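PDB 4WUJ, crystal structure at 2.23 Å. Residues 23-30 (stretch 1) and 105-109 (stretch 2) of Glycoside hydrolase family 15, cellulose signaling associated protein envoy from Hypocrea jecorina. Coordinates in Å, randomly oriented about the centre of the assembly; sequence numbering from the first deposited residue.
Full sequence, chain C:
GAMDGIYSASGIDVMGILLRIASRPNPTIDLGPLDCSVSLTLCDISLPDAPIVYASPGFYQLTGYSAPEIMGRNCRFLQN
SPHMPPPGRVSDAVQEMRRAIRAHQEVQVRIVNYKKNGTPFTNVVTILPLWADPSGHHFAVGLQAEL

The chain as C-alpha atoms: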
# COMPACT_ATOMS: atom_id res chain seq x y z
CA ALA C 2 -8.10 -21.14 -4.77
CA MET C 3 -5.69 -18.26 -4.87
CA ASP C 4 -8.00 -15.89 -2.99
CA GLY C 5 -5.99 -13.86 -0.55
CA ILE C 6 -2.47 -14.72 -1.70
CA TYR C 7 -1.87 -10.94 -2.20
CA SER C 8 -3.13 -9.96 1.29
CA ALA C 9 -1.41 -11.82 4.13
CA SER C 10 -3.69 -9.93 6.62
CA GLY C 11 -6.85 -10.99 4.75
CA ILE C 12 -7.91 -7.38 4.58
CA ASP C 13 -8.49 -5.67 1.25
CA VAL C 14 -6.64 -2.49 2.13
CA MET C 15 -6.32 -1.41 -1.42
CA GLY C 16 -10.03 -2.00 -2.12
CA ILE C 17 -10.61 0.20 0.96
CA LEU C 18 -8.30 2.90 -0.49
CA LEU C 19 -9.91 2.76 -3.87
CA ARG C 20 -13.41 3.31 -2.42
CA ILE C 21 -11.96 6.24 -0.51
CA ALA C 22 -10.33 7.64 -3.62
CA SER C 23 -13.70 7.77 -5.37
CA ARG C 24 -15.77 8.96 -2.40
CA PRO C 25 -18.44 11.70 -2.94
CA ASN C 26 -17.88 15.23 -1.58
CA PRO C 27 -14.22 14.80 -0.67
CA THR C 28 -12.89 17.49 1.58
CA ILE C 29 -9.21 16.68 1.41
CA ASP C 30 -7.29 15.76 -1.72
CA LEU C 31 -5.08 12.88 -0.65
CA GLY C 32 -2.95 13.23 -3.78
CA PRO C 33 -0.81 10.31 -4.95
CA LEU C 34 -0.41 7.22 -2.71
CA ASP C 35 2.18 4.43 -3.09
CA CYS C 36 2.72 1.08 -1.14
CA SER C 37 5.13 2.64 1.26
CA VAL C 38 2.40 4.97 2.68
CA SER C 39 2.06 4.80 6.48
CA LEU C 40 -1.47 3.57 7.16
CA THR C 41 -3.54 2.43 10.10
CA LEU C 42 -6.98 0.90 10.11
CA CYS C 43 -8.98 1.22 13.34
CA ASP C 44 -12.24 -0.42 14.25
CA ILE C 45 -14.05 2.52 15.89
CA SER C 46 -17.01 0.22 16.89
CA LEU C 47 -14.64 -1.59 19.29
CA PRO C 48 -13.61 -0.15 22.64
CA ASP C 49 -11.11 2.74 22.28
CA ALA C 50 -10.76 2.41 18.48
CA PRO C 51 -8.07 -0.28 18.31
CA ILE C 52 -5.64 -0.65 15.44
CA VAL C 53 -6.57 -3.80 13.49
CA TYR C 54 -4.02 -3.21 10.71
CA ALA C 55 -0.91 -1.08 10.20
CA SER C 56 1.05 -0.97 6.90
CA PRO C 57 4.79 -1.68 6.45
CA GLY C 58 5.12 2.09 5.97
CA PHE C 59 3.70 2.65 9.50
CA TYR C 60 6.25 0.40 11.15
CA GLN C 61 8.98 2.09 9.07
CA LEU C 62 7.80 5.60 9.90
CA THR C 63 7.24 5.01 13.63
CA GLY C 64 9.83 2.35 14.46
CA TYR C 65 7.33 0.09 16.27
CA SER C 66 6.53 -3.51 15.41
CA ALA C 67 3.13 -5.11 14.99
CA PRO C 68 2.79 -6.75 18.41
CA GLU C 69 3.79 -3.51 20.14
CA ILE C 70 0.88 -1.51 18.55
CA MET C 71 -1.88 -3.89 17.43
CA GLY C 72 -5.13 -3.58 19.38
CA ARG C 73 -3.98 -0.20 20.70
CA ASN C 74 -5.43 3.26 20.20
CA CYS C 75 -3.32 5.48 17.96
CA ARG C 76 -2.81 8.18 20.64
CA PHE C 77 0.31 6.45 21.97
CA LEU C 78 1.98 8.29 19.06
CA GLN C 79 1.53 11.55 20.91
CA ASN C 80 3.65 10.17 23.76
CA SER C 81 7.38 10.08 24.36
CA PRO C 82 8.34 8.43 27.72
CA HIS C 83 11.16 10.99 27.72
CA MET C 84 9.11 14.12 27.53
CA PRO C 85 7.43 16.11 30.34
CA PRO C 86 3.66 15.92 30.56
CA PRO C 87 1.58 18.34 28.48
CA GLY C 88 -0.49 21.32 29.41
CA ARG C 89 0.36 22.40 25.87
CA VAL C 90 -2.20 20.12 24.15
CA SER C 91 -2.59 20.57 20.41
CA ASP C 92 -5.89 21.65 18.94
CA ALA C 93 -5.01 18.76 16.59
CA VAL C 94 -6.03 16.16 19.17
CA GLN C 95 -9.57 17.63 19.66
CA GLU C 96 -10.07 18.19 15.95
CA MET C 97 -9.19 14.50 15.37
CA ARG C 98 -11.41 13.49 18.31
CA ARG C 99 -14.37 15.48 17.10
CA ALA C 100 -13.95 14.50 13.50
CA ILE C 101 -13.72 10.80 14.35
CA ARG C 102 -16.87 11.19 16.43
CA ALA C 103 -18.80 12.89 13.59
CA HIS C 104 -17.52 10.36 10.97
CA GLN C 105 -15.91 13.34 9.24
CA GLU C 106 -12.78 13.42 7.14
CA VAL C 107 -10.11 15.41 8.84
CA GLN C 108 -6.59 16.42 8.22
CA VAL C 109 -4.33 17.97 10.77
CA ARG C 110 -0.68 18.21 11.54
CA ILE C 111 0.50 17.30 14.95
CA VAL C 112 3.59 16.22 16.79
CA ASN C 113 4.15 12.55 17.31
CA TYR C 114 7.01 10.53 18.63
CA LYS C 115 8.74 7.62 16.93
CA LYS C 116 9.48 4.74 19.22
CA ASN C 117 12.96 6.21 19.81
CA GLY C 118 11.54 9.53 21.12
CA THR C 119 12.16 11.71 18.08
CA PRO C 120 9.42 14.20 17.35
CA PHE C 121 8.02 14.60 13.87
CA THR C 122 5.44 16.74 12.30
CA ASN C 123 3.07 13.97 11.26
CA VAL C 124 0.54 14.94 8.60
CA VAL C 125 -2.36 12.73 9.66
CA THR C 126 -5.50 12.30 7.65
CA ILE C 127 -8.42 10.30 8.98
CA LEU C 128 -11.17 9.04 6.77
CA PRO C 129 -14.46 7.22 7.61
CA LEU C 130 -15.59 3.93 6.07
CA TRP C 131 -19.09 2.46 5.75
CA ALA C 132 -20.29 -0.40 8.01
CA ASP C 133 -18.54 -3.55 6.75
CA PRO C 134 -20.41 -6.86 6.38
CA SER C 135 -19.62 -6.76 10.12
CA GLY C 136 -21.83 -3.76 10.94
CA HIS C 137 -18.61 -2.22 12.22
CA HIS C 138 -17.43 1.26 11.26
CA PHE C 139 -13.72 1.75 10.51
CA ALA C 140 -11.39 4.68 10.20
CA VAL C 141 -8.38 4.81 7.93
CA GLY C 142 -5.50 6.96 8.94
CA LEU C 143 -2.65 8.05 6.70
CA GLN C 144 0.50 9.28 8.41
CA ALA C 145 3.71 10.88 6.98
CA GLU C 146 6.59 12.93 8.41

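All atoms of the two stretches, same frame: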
# COMPACT_ATOMS: atom_id res chain seq x y z
N SER C 23 -12.54 7.40 -4.58
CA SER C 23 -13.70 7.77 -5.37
C SER C 23 -14.89 8.21 -4.54
O SER C 23 -16.03 8.18 -5.02
CB SER C 23 -14.12 6.58 -6.25
OG SER C 23 -13.19 6.37 -7.32
N ARG C 24 -14.66 8.57 -3.28
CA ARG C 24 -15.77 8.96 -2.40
C ARG C 24 -16.38 10.29 -2.86
O ARG C 24 -15.67 11.16 -3.37
CB ARG C 24 -15.29 9.11 -0.95
CG ARG C 24 -14.40 10.34 -0.71
CD ARG C 24 -13.61 10.14 0.54
NE ARG C 24 -12.80 11.28 0.94
CZ ARG C 24 -11.61 11.56 0.44
NH1 ARG C 24 -11.11 10.80 -0.54
NH2 ARG C 24 -10.93 12.60 0.89
N PRO C 25 -17.71 10.44 -2.70
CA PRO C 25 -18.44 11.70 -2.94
C PRO C 25 -18.21 12.79 -1.89
O PRO C 25 -18.16 12.52 -0.68
CB PRO C 25 -19.92 11.26 -2.93
CG PRO C 25 -19.90 9.78 -3.14
CD PRO C 25 -18.63 9.30 -2.50
N ASN C 26 -18.08 14.02 -2.39
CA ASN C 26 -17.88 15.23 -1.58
C ASN C 26 -16.59 15.25 -0.79
O ASN C 26 -16.56 15.75 0.34
CB ASN C 26 -19.06 15.43 -0.63
CG ASN C 26 -20.35 15.68 -1.38
OD1 ASN C 26 -20.56 16.78 -1.90
ND2 ASN C 26 -21.21 14.66 -1.44
N PRO C 27 -15.50 14.75 -1.39
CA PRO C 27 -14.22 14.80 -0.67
C PRO C 27 -13.95 16.20 -0.17
O PRO C 27 -14.34 17.18 -0.78
CB PRO C 27 -13.19 14.42 -1.74
CG PRO C 27 -13.86 14.72 -3.04
CD PRO C 27 -15.31 14.38 -2.80
N THR C 28 -13.24 16.25 0.95
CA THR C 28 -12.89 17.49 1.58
C THR C 28 -11.40 17.70 1.48
O THR C 28 -10.92 18.83 1.38
CB THR C 28 -13.31 17.43 3.07
OG1 THR C 28 -14.68 17.84 3.19
CG2 THR C 28 -12.42 18.30 3.95
N ILE C 29 -10.65 16.61 1.54
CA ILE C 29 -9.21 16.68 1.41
C ILE C 29 -8.86 15.97 0.13
O ILE C 29 -9.53 14.99 -0.23
CB ILE C 29 -8.49 15.99 2.56
CG1 ILE C 29 -8.76 16.74 3.86
CG2 ILE C 29 -7.00 15.88 2.28
CD1 ILE C 29 -9.79 16.03 4.72
N ASP C 30 -7.85 16.47 -0.56
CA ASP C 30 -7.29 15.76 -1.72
C ASP C 30 -6.08 15.03 -1.19
O ASP C 30 -5.10 15.65 -0.75
CB ASP C 30 -6.89 16.73 -2.85
CG ASP C 30 -6.43 15.99 -4.13
OD1 ASP C 30 -7.11 14.99 -4.50
OD2 ASP C 30 -5.40 16.37 -4.74
N GLN C 105 -16.34 12.34 10.20
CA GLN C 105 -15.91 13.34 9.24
C GLN C 105 -14.45 13.14 8.90
O GLN C 105 -13.62 12.92 9.79
CB GLN C 105 -16.05 14.76 9.81
CG GLN C 105 -17.45 15.34 9.85
CD GLN C 105 -17.53 16.55 10.75
OE1 GLN C 105 -16.50 17.00 11.28
NE2 GLN C 105 -18.73 17.07 10.96
N GLU C 106 -14.15 13.31 7.62
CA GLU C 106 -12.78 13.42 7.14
C GLU C 106 -12.13 14.51 7.93
O GLU C 106 -12.79 15.49 8.26
CB GLU C 106 -12.75 13.85 5.67
CG GLU C 106 -13.14 12.76 4.72
CD GLU C 106 -13.40 13.28 3.32
OE1 GLU C 106 -12.59 14.11 2.80
OE2 GLU C 106 -14.42 12.82 2.74
N VAL C 107 -10.84 14.38 8.17
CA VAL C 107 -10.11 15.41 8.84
C VAL C 107 -8.66 15.29 8.52
O VAL C 107 -8.12 14.20 8.35
CB VAL C 107 -10.29 15.32 10.37
CG1 VAL C 107 -9.89 13.92 10.87
CG2 VAL C 107 -9.48 16.38 11.08
N GLN C 108 -8.01 16.43 8.45
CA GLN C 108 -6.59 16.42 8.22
C GLN C 108 -5.97 17.49 9.06
O GLN C 108 -6.35 18.67 8.96
CB GLN C 108 -6.26 16.59 6.73
CG GLN C 108 -4.79 16.69 6.43
CD GLN C 108 -4.51 16.83 4.93
OE1 GLN C 108 -4.90 17.80 4.29
NE2 GLN C 108 -3.85 15.83 4.37
N VAL C 109 -5.03 17.08 9.89
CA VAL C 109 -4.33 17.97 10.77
C VAL C 109 -2.87 17.62 10.75
O VAL C 109 -2.45 16.60 10.21
CB VAL C 109 -4.81 17.83 12.25
CG1 VAL C 109 -6.32 17.75 12.33
CG2 VAL C 109 -4.16 16.62 12.91
O HOH W 1 -2.89 16.06 1.39

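One carboxylate holds this contact together. Glu106 is the acceptor in all four direct hydrogen bonds between the stretches, and three of them end on the same oxygen, OE1. The donors are the guanidinium of Arg24 and two consecutive backbone amides.

Stretch 1 has no regular helix or strand. Stretch 2 enters a strand at Val107. The backbones stay well apart: CA of Thr28 lies 6.9 Å from CA of Glu106, and CA of Ile29 lies 7.3 Å from CA of Gln108. Side chains therefore bridge the gap.

Arg24 and Glu106 form a two-pronged salt bridge. Arg24 NE donates to Glu106 OE2 at 2.9 Å, and Arg24 NH2 donates to Glu106 OE1 at 2.9 Å. The carboxylate meets the edge of the guanidinium, near its plane, so both N-H groups point at an oxygen. Charge attraction adds to the two hydrogen bonds. Arg24 NH2 also makes a weak bond to Ile29 O at 3.0 Å, which ties the arginine back to its own stretch.

The backbone supplies the other donors. Thr28 N donates to Glu106 OE1 at 2.9 Å with good geometry. Ile29 N reaches Glu106 OE1 at 3.4 Å, a weak bond.

Ile29 adds the apolar part. Its CB points toward stretch 2, and its CD1 lies 3.8 Å from Glu106 CB, against the aliphatic base of the acid. Ile29 CG2 approaches Gln108 OE1 at 3.5 Å, a van der Waals contact. Val107 points away from stretch 1, while its neighbours Glu106 and Gln108 point toward it.

Water 1 extends the link. It accepts from Gln108 NE2 at 3.1 Å and donates to Asp30 O at 3.1 Å. The Asp30 side chain points away and takes no part. The contact buries 289 Å², both sides summed.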